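Local coordinates for thymidylate synthase (Enterobacteria phage T4, PDB 1TIS), which catalyses, as a homodimer, the methylation of dUMP to dTMP with 5,10-methylenetetrahydrofolate as the one-carbon donor, which is oxidised to dihydrofolate, at residues 39-43 with 237-241; 58-62 with 85-89; 126-130 with 254-258. All blocks are in the same frame, centred on the assembly; numbering follows the deposited sequence.

Contact 1: 39-43 with 237-241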
ATOM      1  N   THR A  39      18.100  -9.686 -10.278  1.00 45.55           N
ATOM      2  CA  THR A  39      18.794 -10.770 -10.973  1.00 43.31           C
ATOM      3  C   THR A  39      19.613 -10.182 -12.113  1.00 39.38           C
ATOM      4  O   THR A  39      20.733 -10.619 -12.391  1.00 38.14           O
ATOM      5  CB  THR A  39      17.809 -11.842 -11.587  1.00 44.79           C
ATOM      6  OG1 THR A  39      16.449 -11.379 -11.504  1.00 46.57           O
ATOM      7  CG2 THR A  39      18.027 -13.176 -10.894  1.00 42.98           C
ATOM      8  N   LYS A  40      19.051  -9.169 -12.768  1.00 36.09           N
ATOM      9  CA  LYS A  40      19.764  -8.517 -13.828  1.00 36.25           C
ATOM     10  C   LYS A  40      20.509  -7.280 -13.305  1.00 38.14           C
ATOM     11  O   LYS A  40      20.610  -6.238 -13.973  1.00 37.08           O
ATOM     12  CB  LYS A  40      18.748  -8.198 -14.926  1.00 36.75           C
ATOM     13  CG  LYS A  40      19.198  -8.936 -16.176  1.00 42.12           C
ATOM     14  CD  LYS A  40      20.539  -8.343 -16.659  1.00 46.25           C
ATOM     15  CE  LYS A  40      21.393  -9.310 -17.474  1.00 48.45           C
ATOM     16  NZ  LYS A  40      21.950 -10.369 -16.650  1.00 46.18           N
ATOM     17  N   GLY A  41      21.049  -7.391 -12.086  1.00 34.59           N
ATOM     18  CA  GLY A  41      21.870  -6.339 -11.535  1.00 37.95           C
ATOM     19  C   GLY A  41      21.217  -5.581 -10.397  1.00 41.93           C
ATOM     20  O   GLY A  41      20.012  -5.661 -10.129  1.00 43.98           O
ATOM     21  N   PHE A  42      22.059  -4.812  -9.712  1.00 40.35           N
ATOM     22  CA  PHE A  42      21.610  -4.061  -8.559  1.00 38.50           C
ATOM     23  C   PHE A  42      20.992  -2.742  -8.976  1.00 38.56           C
ATOM     24  O   PHE A  42      21.765  -1.841  -9.290  1.00 45.63           O
ATOM     25  CB  PHE A  42      22.830  -3.869  -7.668  1.00 34.87           C
ATOM     26  CG  PHE A  42      22.633  -3.059  -6.415  1.00 30.15           C
ATOM     27  CD1 PHE A  42      22.004  -3.623  -5.327  1.00 32.87           C
ATOM     28  CD2 PHE A  42      23.104  -1.774  -6.392  1.00 28.40           C
ATOM     29  CE1 PHE A  42      21.842  -2.880  -4.182  1.00 34.00           C
ATOM     30  CE2 PHE A  42      22.944  -1.037  -5.255  1.00 32.90           C
ATOM     31  CZ  PHE A  42      22.317  -1.583  -4.154  1.00 37.70           C
ATOM     32  N   PRO A  43      19.693  -2.472  -8.941  1.00 37.50           N
ATOM     33  CA  PRO A  43      19.118  -1.319  -9.593  1.00 35.56           C
ATOM     34  C   PRO A  43      19.578   0.051  -9.098  1.00 40.21           C
ATOM     35  O   PRO A  43      19.240   1.008  -9.796  1.00 46.29           O
ATOM     36  CB  PRO A  43      17.648  -1.542  -9.417  1.00 33.75           C
ATOM     37  CG  PRO A  43      17.558  -2.070  -8.006  1.00 31.92           C
ATOM     38  CD  PRO A  43      18.713  -3.071  -8.035  1.00 36.30           C
ATOM     39  N   LEU A 237      26.112  -2.618 -14.848  1.00 42.20           N
ATOM     40  CA  LEU A 237      25.575  -2.427 -13.507  1.00 47.76           C
ATOM     41  C   LEU A 237      26.112  -3.298 -12.405  1.00 44.57           C
ATOM     42  O   LEU A 237      26.455  -4.472 -12.533  1.00 43.94           O
ATOM     43  CB  LEU A 237      24.033  -2.571 -13.402  1.00 52.97           C
ATOM     44  CG  LEU A 237      23.105  -3.465 -14.207  1.00 54.14           C
ATOM     45  CD1 LEU A 237      23.589  -4.898 -14.305  1.00 53.79           C
ATOM     46  CD2 LEU A 237      21.745  -3.327 -13.535  1.00 53.61           C
ATOM     47  N   CYS A 238      25.994  -2.566 -11.314  1.00 43.89           N
ATOM     48  CA  CYS A 238      26.557  -2.873 -10.035  1.00 44.06           C
ATOM     49  C   CYS A 238      26.183  -4.223  -9.476  1.00 42.93           C
ATOM     50  O   CYS A 238      25.054  -4.716  -9.616  1.00 39.13           O
ATOM     51  CB  CYS A 238      26.143  -1.723  -9.118  1.00 50.21           C
ATOM     52  SG  CYS A 238      26.323  -0.056  -9.856  1.00 56.25           S
ATOM     53  N   GLU A 239      27.275  -4.807  -8.970  1.00 44.55           N
ATOM     54  CA  GLU A 239      27.283  -6.072  -8.252  1.00 42.93           C
ATOM     55  C   GLU A 239      26.954  -5.628  -6.850  1.00 38.54           C
ATOM     56  O   GLU A 239      27.272  -4.514  -6.437  1.00 36.25           O
ATOM     57  CB  GLU A 239      28.653  -6.705  -8.278  1.00 48.50           C
ATOM     58  CG  GLU A 239      28.730  -8.128  -7.723  1.00 56.58           C
ATOM     59  CD  GLU A 239      30.064  -8.818  -8.009  1.00 62.50           C
ATOM     60  OE1 GLU A 239      30.584  -8.643  -9.115  1.00 67.95           O
ATOM     61  OE2 GLU A 239      30.580  -9.533  -7.142  1.00 62.34           O
ATOM     62  N   LEU A 240      26.464  -6.561  -6.076  1.00 38.95           N
ATOM     63  CA  LEU A 240      25.757  -6.196  -4.880  1.00 42.29           C
ATOM     64  C   LEU A 240      26.189  -6.884  -3.583  1.00 38.02           C
ATOM     65  O   LEU A 240      25.339  -7.460  -2.903  1.00 40.60           O
ATOM     66  CB  LEU A 240      24.247  -6.411  -5.331  1.00 49.30           C
ATOM     67  CG  LEU A 240      23.562  -7.581  -6.191  1.00 49.10           C
ATOM     68  CD1 LEU A 240      22.155  -7.155  -6.629  1.00 44.48           C
ATOM     69  CD2 LEU A 240      24.215  -7.820  -7.542  1.00 50.95           C
ATOM     70  N   VAL A 241      27.448  -6.770  -3.136  1.00 35.86           N
ATOM     71  CA  VAL A 241      27.975  -7.623  -2.049  1.00 34.05           C
ATOM     72  C   VAL A 241      28.139  -7.182  -0.589  1.00 29.89           C
ATOM     73  O   VAL A 241      28.803  -6.180  -0.299  1.00 31.69           O
ATOM     74  CB  VAL A 241      29.344  -8.195  -2.503  1.00 36.78           C
ATOM     75  CG1 VAL A 241      29.081  -9.168  -3.657  1.00 36.43           C
ATOM     76  CG2 VAL A 241      30.310  -7.084  -2.909  1.00 35.28           C
TER
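The backbone N of Phe42 donates a hydrogen bond to Cys238 O, 3.0 Å away. Two loops of the thymidylate synthase fold are joined here. Residues 39-43 follow strand 33-37, and residues 237-241 lead into strand 241-242. The bond is fairly straight, with an N-H...O angle of 153°, and Phe42 N lies in the carbonyl plane of Cys238. It is the one hydrogen bond between the two segments, and apolar side chains pack on both sides of it along the chain.

On one side, Leu237 lays its forked end over the backbone of Lys40 and Gly41. Its CD1 reaches Gly41 CA at 3.6 Å, and CD2 also packs there. Gly41 has backbone angles (phi 109°) that suit a residue without a side chain.

On the other side, the Phe42 and Leu240 side chains run alongside each other, pointing opposite ways. Leu240 CD1 meets Phe42 CB at 3.5 Å. Phe42 CG stands anti to its own N (chi1 178°), which carries the ring on past Leu240 and away from residues 237-241. There the ring packs on Ala192 of helix 184-202, while Leu240 rests on His196 of the same helix. The loop pair thus lies against this central helix. Leu240 CB approaches the Phe42 ring obliquely, 3.6 Å from Phe42 CD1, and Cys238 CB stands 4.1 Å from Phe42 CD2.

Contact 2: 58-62 with 85-89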
ATOM      1  N   GLU A  58      20.985   4.112   7.724  1.00 10.02           N
ATOM      2  CA  GLU A  58      19.644   4.394   8.140  1.00 10.67           C
ATOM      3  C   GLU A  58      18.941   3.064   8.147  1.00 14.59           C
ATOM      4  O   GLU A  58      18.282   2.793   9.149  1.00 19.80           O
ATOM      5  CB  GLU A  58      18.965   5.309   7.180  1.00 11.66           C
ATOM      6  CG  GLU A  58      17.542   5.511   7.604  1.00 14.32           C
ATOM      7  CD  GLU A  58      16.876   6.581   6.789  1.00 21.29           C
ATOM      8  OE1 GLU A  58      17.208   7.736   7.031  1.00 28.10           O
ATOM      9  OE2 GLU A  58      16.052   6.269   5.927  1.00 23.63           O
ATOM     10  N   LEU A  59      19.065   2.227   7.097  1.00 14.38           N
ATOM     11  CA  LEU A  59      18.395   0.940   7.064  1.00  7.73           C
ATOM     12  C   LEU A  59      18.801   0.098   8.251  1.00  7.80           C
ATOM     13  O   LEU A  59      17.906  -0.468   8.884  1.00 14.22           O
ATOM     14  CB  LEU A  59      18.727   0.176   5.791  1.00  5.58           C
ATOM     15  CG  LEU A  59      18.454  -1.350   5.701  1.00  2.00           C
ATOM     16  CD1 LEU A  59      16.965  -1.636   5.533  1.00  2.00           C
ATOM     17  CD2 LEU A  59      19.281  -1.911   4.559  1.00  2.02           C
ATOM     18  N   ILE A  60      20.070  -0.007   8.626  1.00  2.99           N
ATOM     19  CA  ILE A  60      20.409  -0.886   9.739  1.00 10.87           C
ATOM     20  C   ILE A  60      19.806  -0.411  11.058  1.00 11.44           C
ATOM     21  O   ILE A  60      19.294  -1.192  11.859  1.00  9.66           O
ATOM     22  CB  ILE A  60      21.935  -0.967   9.807  1.00 15.93           C
ATOM     23  CG1 ILE A  60      22.463  -1.644   8.507  1.00 15.38           C
ATOM     24  CG2 ILE A  60      22.335  -1.690  11.114  1.00 14.26           C
ATOM     25  CD1 ILE A  60      23.871  -1.242   8.007  1.00 13.82           C
ATOM     26  N   TRP A  61      19.838   0.907  11.244  1.00 16.07           N
ATOM     27  CA  TRP A  61      19.325   1.593  12.425  1.00 15.33           C
ATOM     28  C   TRP A  61      17.828   1.318  12.531  1.00 16.13           C
ATOM     29  O   TRP A  61      17.328   0.871  13.571  1.00 18.19           O
ATOM     30  CB  TRP A  61      19.703   3.070  12.229  1.00 13.38           C
ATOM     31  CG  TRP A  61      19.123   4.066  13.194  1.00 14.71           C
ATOM     32  CD1 TRP A  61      19.462   4.031  14.513  1.00 17.43           C
ATOM     33  CD2 TRP A  61      18.201   5.032  12.899  1.00 17.38           C
ATOM     34  NE1 TRP A  61      18.745   4.974  15.067  1.00 19.94           N
ATOM     35  CE2 TRP A  61      17.989   5.591  14.142  1.00 20.85           C
ATOM     36  CE3 TRP A  61      17.516   5.516  11.811  1.00 17.76           C
ATOM     37  CZ2 TRP A  61      17.094   6.634  14.307  1.00 22.96           C
ATOM     38  CZ3 TRP A  61      16.622   6.557  11.978  1.00 17.82           C
ATOM     39  CH2 TRP A  61      16.408   7.116  13.212  1.00 19.29           C
ATOM     40  N   PHE A  62      17.133   1.513  11.420  1.00 17.19           N
ATOM     41  CA  PHE A  62      15.726   1.184  11.238  1.00 16.17           C
ATOM     42  C   PHE A  62      15.471  -0.221  11.768  1.00 18.33           C
ATOM     43  O   PHE A  62      14.657  -0.404  12.677  1.00 23.40           O
ATOM     44  CB  PHE A  62      15.414   1.279   9.743  1.00 11.41           C
ATOM     45  CG  PHE A  62      15.040   2.655   9.195  1.00  7.04           C
ATOM     46  CD1 PHE A  62      15.252   3.806   9.919  1.00  7.10           C
ATOM     47  CD2 PHE A  62      14.363   2.726   8.002  1.00  4.01           C
ATOM     48  CE1 PHE A  62      14.779   5.006   9.455  1.00  8.07           C
ATOM     49  CE2 PHE A  62      13.890   3.929   7.545  1.00  4.66           C
ATOM     50  CZ  PHE A  62      14.095   5.068   8.274  1.00  6.78           C
ATOM     51  N   THR A  85      24.228  13.618   9.717  1.00 29.87           N
ATOM     52  CA  THR A  85      23.409  12.502   9.340  1.00 33.71           C
ATOM     53  C   THR A  85      22.037  13.029   8.920  1.00 30.52           C
ATOM     54  O   THR A  85      21.537  14.063   9.369  1.00 35.27           O
ATOM     55  CB  THR A  85      23.326  11.507  10.532  1.00 35.13           C
ATOM     56  OG1 THR A  85      23.367  10.238   9.893  1.00 37.00           O
ATOM     57  CG2 THR A  85      22.084  11.585  11.401  1.00 36.84           C
ATOM     58  N   VAL A  86      21.493  12.229   8.008  1.00 24.98           N
ATOM     59  CA  VAL A  86      20.212  12.372   7.334  1.00 18.34           C
ATOM     60  C   VAL A  86      18.998  12.813   8.156  1.00 21.67           C
ATOM     61  O   VAL A  86      18.068  13.388   7.588  1.00 19.45           O
ATOM     62  CB  VAL A  86      19.898  11.020   6.617  1.00 15.56           C
ATOM     63  CG1 VAL A  86      20.540  11.050   5.246  1.00 11.39           C
ATOM     64  CG2 VAL A  86      20.421   9.800   7.419  1.00  8.07           C
ATOM     65  N   TRP A  87      18.929  12.542   9.471  1.00 19.05           N
ATOM     66  CA  TRP A  87      17.790  12.995  10.237  1.00 21.46           C
ATOM     67  C   TRP A  87      18.135  14.199  11.101  1.00 24.27           C
ATOM     68  O   TRP A  87      17.250  14.773  11.728  1.00 25.13           O
ATOM     69  CB  TRP A  87      17.244  11.857  11.129  1.00 22.89           C
ATOM     70  CG  TRP A  87      16.365  10.819  10.407  1.00 17.30           C
ATOM     71  CD1 TRP A  87      16.984   9.801   9.764  1.00 16.19           C
ATOM     72  CD2 TRP A  87      14.976  10.729  10.338  1.00 15.61           C
ATOM     73  NE1 TRP A  87      16.014   9.069   9.306  1.00 17.44           N
ATOM     74  CE2 TRP A  87      14.823   9.569   9.616  1.00 12.30           C
ATOM     75  CE3 TRP A  87      13.816  11.378  10.740  1.00 20.01           C
ATOM     76  CZ2 TRP A  87      13.599   9.032   9.285  1.00  8.59           C
ATOM     77  CZ3 TRP A  87      12.567  10.853  10.419  1.00 14.68           C
ATOM     78  CH2 TRP A  87      12.466   9.692   9.698  1.00 10.34           C
ATOM     79  N   ASP A  88      19.371  14.694  11.113  1.00 27.49           N
ATOM     80  CA  ASP A  88      19.756  15.824  11.948  1.00 27.93           C
ATOM     81  C   ASP A  88      18.944  17.094  11.810  1.00 28.93           C
ATOM     82  O   ASP A  88      18.309  17.556  12.767  1.00 25.61           O
ATOM     83  CB  ASP A  88      21.199  16.173  11.694  1.00 25.70           C
ATOM     84  CG  ASP A  88      22.167  15.204  12.329  1.00 23.18           C
ATOM     85  OD1 ASP A  88      21.937  14.693  13.426  1.00 22.98           O
ATOM     86  OD2 ASP A  88      23.186  14.986  11.710  1.00 23.52           O
ATOM     87  N   GLU A  89      18.924  17.686  10.626  1.00 34.02           N
ATOM     88  CA  GLU A  89      18.126  18.872  10.427  1.00 40.37           C
ATOM     89  C   GLU A  89      16.816  18.254  10.017  1.00 43.22           C
ATOM     90  O   GLU A  89      16.567  18.100   8.822  1.00 47.88           O
ATOM     91  CB  GLU A  89      18.675  19.749   9.298  1.00 43.68           C
ATOM     92  CG  GLU A  89      19.503  20.967   9.748  1.00 51.52           C
ATOM     93  CD  GLU A  89      20.994  20.739  10.010  1.00 55.23           C
ATOM     94  OE1 GLU A  89      21.679  20.176   9.148  1.00 59.18           O
ATOM     95  OE2 GLU A  89      21.478  21.140  11.070  1.00 53.49           O
TER
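With CG anti to the backbone N (chi1 176°) and an extended chain beyond, Glu58 reaches out from helix 53-64 to Trp87. Trp87 has CG beside its backbone N, which turns the indole toward that helix. The motif is a buried aromatic cluster with one carboxylate in it. It joins the helix to the type I beta turn of Thr85 to Asp88, which leads into helix 88-95.

Trp87 NE1 donates to Glu58 OE1 at 2.9 Å. The bond is bent, with an N-H...O angle of 134°. The indole nitrogen comes from above the carboxylate plane, and the oxygen is tilted from the ring plane of Trp87. Val86 CG2 packs on the same oxygen.

Trp61 supplies the second link, one helical turn along. It turns an edge toward the face of Trp87 in a T-shaped stack, with planes at 60°. The six-membered ring of Trp61 and the five-membered ring of Trp87 have centroids 5.3 Å apart. Trp61 NE1, on the ring side away from Trp87, bonds to Asn68 O. Phe62 completes the wall and itself stacks on Tyr109.

The cluster probably borders the dUMP site. The Glu58 side chain is about 6 Å from that of Asn187, assigned to dUMP binding by similarity. The Trp87 side chain is about 8 Å from that of Cys156, the presumed nucleophile. At the indole's benzo edge, Phe62 CZ meets Trp87 CZ2 at 4.1 Å.

Contact 3: 126-130 with 254-258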
ATOM      1  N   ILE A 126      10.256 -12.578   9.135  1.00  2.02           N
ATOM      2  CA  ILE A 126      11.258 -13.367   8.500  1.00  2.00           C
ATOM      3  C   ILE A 126      10.963 -14.794   8.858  1.00  6.37           C
ATOM      4  O   ILE A 126      11.295 -15.660   8.071  1.00 15.72           O
ATOM      5  CB  ILE A 126      12.606 -12.844   8.955  1.00  2.01           C
ATOM      6  CG1 ILE A 126      12.737 -11.449   8.277  1.00  4.45           C
ATOM      7  CG2 ILE A 126      13.729 -13.813   8.617  1.00  2.00           C
ATOM      8  CD1 ILE A 126      13.959 -10.538   8.474  1.00  2.00           C
ATOM      9  N   ASP A 127      10.270 -15.128   9.949  1.00  9.16           N
ATOM     10  CA  ASP A 127       9.820 -16.489  10.178  1.00  8.15           C
ATOM     11  C   ASP A 127       8.744 -16.869   9.158  1.00 10.86           C
ATOM     12  O   ASP A 127       9.015 -17.863   8.488  1.00 12.47           O
ATOM     13  CB  ASP A 127       9.262 -16.649  11.587  1.00  9.97           C
ATOM     14  CG  ASP A 127      10.298 -16.498  12.709  1.00 14.71           C
ATOM     15  OD1 ASP A 127      11.492 -16.651  12.456  1.00 11.31           O
ATOM     16  OD2 ASP A 127       9.904 -16.235  13.853  1.00 15.98           O
ATOM     17  N   ARG A 128       7.584 -16.204   8.893  1.00  8.41           N
ATOM     18  CA  ARG A 128       6.626 -16.634   7.856  1.00  4.47           C
ATOM     19  C   ARG A 128       7.308 -17.025   6.559  1.00  4.96           C
ATOM     20  O   ARG A 128       7.001 -18.108   6.064  1.00  4.28           O
ATOM     21  CB  ARG A 128       5.606 -15.569   7.460  1.00  6.59           C
ATOM     22  CG  ARG A 128       4.798 -15.087   8.660  1.00 20.22           C
ATOM     23  CD  ARG A 128       3.341 -14.653   8.348  1.00 24.83           C
ATOM     24  NE  ARG A 128       2.375 -15.760   8.286  1.00 22.03           N
ATOM     25  CZ  ARG A 128       1.240 -15.769   8.997  1.00 20.01           C
ATOM     26  NH1 ARG A 128       0.877 -14.744   9.764  1.00 19.60           N
ATOM     27  NH2 ARG A 128       0.437 -16.823   8.936  1.00 22.17           N
ATOM     28  N   ILE A 129       8.306 -16.265   6.083  1.00  3.96           N
ATOM     29  CA  ILE A 129       9.078 -16.590   4.883  1.00  3.50           C
ATOM     30  C   ILE A 129       9.838 -17.881   5.100  1.00  5.93           C
ATOM     31  O   ILE A 129       9.926 -18.727   4.211  1.00 10.36           O
ATOM     32  CB  ILE A 129      10.189 -15.600   4.516  1.00  4.29           C
ATOM     33  CG1 ILE A 129       9.891 -14.129   4.861  1.00  2.00           C
ATOM     34  CG2 ILE A 129      10.426 -15.864   3.033  1.00  2.00           C
ATOM     35  CD1 ILE A 129       8.958 -13.269   3.996  1.00  2.01           C
ATOM     36  N   LYS A 130      10.435 -18.031   6.274  1.00  3.13           N
ATOM     37  CA  LYS A 130      11.166 -19.239   6.593  1.00  7.10           C
ATOM     38  C   LYS A 130      10.236 -20.440   6.713  1.00  9.40           C
ATOM     39  O   LYS A 130      10.655 -21.597   6.588  1.00 20.32           O
ATOM     40  CB  LYS A 130      11.869 -19.198   7.947  1.00  3.60           C
ATOM     41  CG  LYS A 130      12.871 -18.144   8.340  1.00  2.00           C
ATOM     42  CD  LYS A 130      14.149 -18.174   7.552  1.00  2.00           C
ATOM     43  CE  LYS A 130      15.067 -17.257   8.295  1.00  2.00           C
ATOM     44  NZ  LYS A 130      15.478 -17.867   9.536  1.00  2.02           N
ATOM     45  N   THR A 254      16.312 -16.969  13.290  1.00 24.61           N
ATOM     46  CA  THR A 254      15.993 -15.582  12.893  1.00 14.70           C
ATOM     47  C   THR A 254      16.382 -14.465  13.842  1.00  5.30           C
ATOM     48  O   THR A 254      16.974 -13.438  13.480  1.00  2.01           O
ATOM     49  CB  THR A 254      14.508 -15.547  12.626  1.00 15.56           C
ATOM     50  OG1 THR A 254      14.230 -16.661  11.780  1.00 21.43           O
ATOM     51  CG2 THR A 254      14.069 -14.271  11.996  1.00 15.69           C
ATOM     52  N   LYS A 255      16.126 -14.762  15.105  1.00  2.00           N
ATOM     53  CA  LYS A 255      16.445 -13.796  16.132  1.00 11.45           C
ATOM     54  C   LYS A 255      17.980 -13.626  16.299  1.00 12.78           C
ATOM     55  O   LYS A 255      18.494 -12.547  16.614  1.00 21.59           O
ATOM     56  CB  LYS A 255      15.761 -14.245  17.447  1.00 18.66           C
ATOM     57  CG  LYS A 255      14.408 -14.984  17.339  1.00 24.95           C
ATOM     58  CD  LYS A 255      14.657 -16.498  17.572  1.00 32.78           C
ATOM     59  CE  LYS A 255      13.699 -17.467  16.874  1.00 32.82           C
ATOM     60  NZ  LYS A 255      13.923 -17.488  15.434  1.00 35.74           N
ATOM     61  N   GLU A 256      18.767 -14.663  16.024  1.00  7.96           N
ATOM     62  CA  GLU A 256      20.216 -14.693  16.081  1.00  3.69           C
ATOM     63  C   GLU A 256      20.914 -14.166  14.813  1.00 10.76           C
ATOM     64  O   GLU A 256      22.078 -13.704  14.806  1.00  7.94           O
ATOM     65  CB  GLU A 256      20.544 -16.121  16.366  1.00  2.01           C
ATOM     66  CG  GLU A 256      21.914 -16.389  16.839  1.00 10.23           C
ATOM     67  CD  GLU A 256      22.306 -15.436  17.935  1.00 17.96           C
ATOM     68  OE1 GLU A 256      21.784 -15.553  19.047  1.00 20.93           O
ATOM     69  OE2 GLU A 256      23.126 -14.564  17.642  1.00 27.75           O
ATOM     70  N   GLN A 257      20.145 -14.233  13.714  1.00 14.72           N
ATOM     71  CA  GLN A 257      20.552 -13.719  12.413  1.00 19.11           C
ATOM     72  C   GLN A 257      20.502 -12.193  12.365  1.00 21.24           C
ATOM     73  O   GLN A 257      21.413 -11.597  11.772  1.00 19.85           O
ATOM     74  CB  GLN A 257      19.661 -14.239  11.291  1.00 16.96           C
ATOM     75  CG  GLN A 257      19.707 -15.737  11.045  1.00 15.23           C
ATOM     76  CD  GLN A 257      18.938 -16.140   9.792  1.00 13.76           C
ATOM     77  OE1 GLN A 257      17.815 -15.688   9.632  1.00 12.06           O
ATOM     78  NE2 GLN A 257      19.467 -16.913   8.846  1.00 10.66           N
ATOM     79  N   LEU A 258      19.478 -11.508  12.918  1.00 20.72           N
ATOM     80  CA  LEU A 258      19.524 -10.045  12.963  1.00 16.56           C
ATOM     81  C   LEU A 258      20.647  -9.652  13.917  1.00 11.35           C
ATOM     82  O   LEU A 258      21.353  -8.692  13.631  1.00  4.55           O
ATOM     83  CB  LEU A 258      18.278  -9.359  13.542  1.00 21.09           C
ATOM     84  CG  LEU A 258      17.088  -8.688  12.811  1.00 24.48           C
ATOM     85  CD1 LEU A 258      16.188  -8.098  13.887  1.00 20.77           C
ATOM     86  CD2 LEU A 258      17.492  -7.529  11.910  1.00 20.20           C
TER
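Thr254 lays its methyl CG2 on Ile126 CG2, 3.4 Å away, where two helices of the thymidylate synthase fold pack together. Helix 121-131 meets the first turn of helix 254-262, and their short segments run at 124° with axes 11.5 Å apart. Ile126 and Thr254 both also lean on Met201 of helix 184-202, so the apolar side of the contact faces the core.

The polar side centres on Thr254 OG1, which two groups of helix 121-131 grip. The hydroxyl donates to Asp127 OD1 at 2.8 Å, nearly in line with the C-O bond of the carboxylate. It also accepts from Lys130 NZ at 2.8 Å. The Lys130 chain bends at chi2 (-66°) and chi4 (72°), which brings its ammonium group in beside the hydroxyl.

Two weaker links flank this pair. Lys255 NZ forms a long salt bridge with Asp127 OD1. The carboxylate thus has positive charge nearby, which would probably steady its ionised form. Gln257 is held by its NE2, which donates to Phe249 O and Met201 O. Its OE1 accepts a weak bond from Lys130 NZ at 3.2 Å.

How the contacts relate
Following the chain from the N terminus, residues 39-43 come first and meet 237-241 much later. Contact 1 joins two loops and closes a long stretch that takes in most of the fold. Contact 2 lies wholly within it and closes a short loop, tying helix 53-64 to the turn before helix 88-95. The chain then opens contact 3 at 126-130, which closes only at 254-258, beyond the end of contact 1, and pairs helices 121-131 and 254-262. Contacts 1 and 3 thus cross, while 2 and 3 follow in series. All three stand about 24 Å apart between centres, and none touches another. Side chains from each contact reach helix 184-202, which links them through the core.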